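Local coordinates for uncharacterized protein (Sulfolobus solfataricus P2, PDB 2QS7) that is uncharacterized but belongs to the DsrE/DsrF-like family and is a putative oxidoreductase, at residues Glu38-Phe42 with Phe132-Ala136. Numbering follows the deposited sequence.
Sequences EVNLF and FLDRA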
# COMPACT_ATOMS: atom_id res chain seq x y z
N GLU A 38 -18.46 6.67 6.61
CA GLU A 38 -18.99 5.48 5.98
C GLU A 38 -17.69 4.73 5.64
O GLU A 38 -16.74 5.33 5.11
CB GLU A 38 -19.78 5.89 4.73
CG GLU A 38 -20.12 4.73 3.81
CD GLU A 38 -20.61 5.18 2.40
OE1 GLU A 38 -21.22 6.31 2.38
OE2 GLU A 38 -20.37 4.39 1.36
N VAL A 39 -17.60 3.44 5.98
CA VAL A 39 -16.41 2.69 5.69
C VAL A 39 -16.77 1.48 4.83
O VAL A 39 -17.70 0.75 5.15
CB VAL A 39 -15.67 2.21 6.99
CG1 VAL A 39 -14.43 1.47 6.66
CG2 VAL A 39 -15.34 3.39 7.90
N ASN A 40 -16.01 1.30 3.75
CA ASN A 40 -16.19 0.17 2.86
C ASN A 40 -14.90 -0.62 2.86
O ASN A 40 -13.84 -0.07 2.61
CB ASN A 40 -16.50 0.63 1.42
CG ASN A 40 -17.68 1.52 1.35
OD1 ASN A 40 -18.79 1.11 1.68
ND2 ASN A 40 -17.45 2.74 0.90
N LEU A 41 -15.00 -1.91 3.13
CA LEU A 41 -13.82 -2.78 3.08
C LEU A 41 -14.01 -3.79 1.97
O LEU A 41 -15.06 -4.42 1.86
CB LEU A 41 -13.64 -3.51 4.41
CG LEU A 41 -13.51 -2.63 5.66
CD1 LEU A 41 -13.47 -3.54 6.93
CD2 LEU A 41 -12.31 -1.74 5.60
N PHE A 42 -12.97 -3.95 1.17
CA PHE A 42 -12.96 -4.92 0.08
C PHE A 42 -11.82 -5.91 0.29
O PHE A 42 -10.64 -5.56 0.12
CB PHE A 42 -12.80 -4.24 -1.26
CG PHE A 42 -12.89 -5.18 -2.42
CD1 PHE A 42 -14.07 -5.81 -2.72
CD2 PHE A 42 -11.79 -5.43 -3.22
CE1 PHE A 42 -14.14 -6.66 -3.81
CE2 PHE A 42 -11.88 -6.26 -4.29
CZ PHE A 42 -13.03 -6.87 -4.58
N PHE A 132 -16.35 -1.93 -6.43
CA PHE A 132 -15.63 -1.26 -5.37
C PHE A 132 -15.12 0.13 -5.80
O PHE A 132 -15.20 1.03 -5.02
CB PHE A 132 -14.60 -2.18 -4.68
CG PHE A 132 -14.38 -1.85 -3.23
CD1 PHE A 132 -15.30 -2.26 -2.27
CD2 PHE A 132 -13.30 -1.09 -2.83
CE1 PHE A 132 -15.13 -1.93 -0.94
CE2 PHE A 132 -13.12 -0.76 -1.50
CZ PHE A 132 -14.04 -1.18 -0.56
N LEU A 133 -14.69 0.31 -7.02
CA LEU A 133 -14.36 1.61 -7.48
C LEU A 133 -15.50 2.57 -7.36
O LEU A 133 -15.30 3.76 -7.09
CB LEU A 133 -14.01 1.58 -8.99
CG LEU A 133 -12.59 1.42 -9.57
CD1 LEU A 133 -11.81 0.37 -8.89
CD2 LEU A 133 -12.72 1.11 -11.07
N ASP A 134 -16.69 2.09 -7.72
CA ASP A 134 -17.87 2.91 -7.66
C ASP A 134 -18.15 3.33 -6.26
O ASP A 134 -18.42 4.48 -6.00
CB ASP A 134 -19.09 2.12 -8.11
CG ASP A 134 -19.27 2.07 -9.64
OD1 ASP A 134 -18.49 2.68 -10.41
OD2 ASP A 134 -20.26 1.42 -10.05
N ARG A 135 -18.11 2.38 -5.35
CA ARG A 135 -18.33 2.71 -3.93
C ARG A 135 -17.31 3.62 -3.35
O ARG A 135 -17.66 4.49 -2.57
CB ARG A 135 -18.38 1.44 -3.06
CG ARG A 135 -19.71 1.14 -2.62
CD ARG A 135 -19.77 0.22 -1.54
NE ARG A 135 -20.72 0.75 -0.57
CZ ARG A 135 -22.02 0.53 -0.57
NH1 ARG A 135 -22.63 -0.21 -1.47
NH2 ARG A 135 -22.73 1.07 0.40
N ALA A 136 -16.06 3.47 -3.75
CA ALA A 136 -14.99 4.32 -3.24
C ALA A 136 -14.94 5.73 -3.75
O ALA A 136 -14.31 6.62 -3.14
CB ALA A 136 -13.66 3.71 -3.54
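Strand 38-42 and helix 132-136 run nearly antiparallel, at 161°, with 9.7 Å between their axes, and alternate strand residues Glu38, Asn40 and Phe42 turn their CB atoms to the helix. Phe132 reaches across to the strand and, in the conformers given, stacks its ring, offset, against that of Phe42, centroids 5.0 Å apart and planes inclined to each other. The two side chains slide past each other in opposite directions: Phe42 CB lies over the centre of the Phe132 face, modelled too close for the detail to be trusted, while Phe132 CB lies over the rim of the Phe42 ring. With CG anti to the backbone N (chi1 -176°), Phe42 starts toward the helix from CB, but its ring leads away from it. The carbonyl O of Asn40 meets the edge of the Phe132 ring, 3.4 Å from CZ; Asn40 CB is 3.6 Å from the same CZ. One turn on, Arg135 bends at chi3 and crosses the Asn40 side chain at about a right angle. Its NE donates to Asn40 OD1 (3.0 Å), approaching from above the carbonyl plane along a bent N-H path of 135°. Asn40 ND2 bonds to Ser11 OG and, weakly, to Glu38 OE2, which lies 4.1 Å from Arg135 NE, too far for a salt bridge. A leucine in place of Arg135 would probably leave Asn40 OD1 without this donor and take one positive charge from the neighbourhood of Glu38. The contact packs helix 129-136 against one face of the parallel sheet, over strand 38-43, whereas Val39 and Leu41 meet helix 19-34: the layered alpha/beta/alpha arrangement of the DsrE/DsrF-like fold.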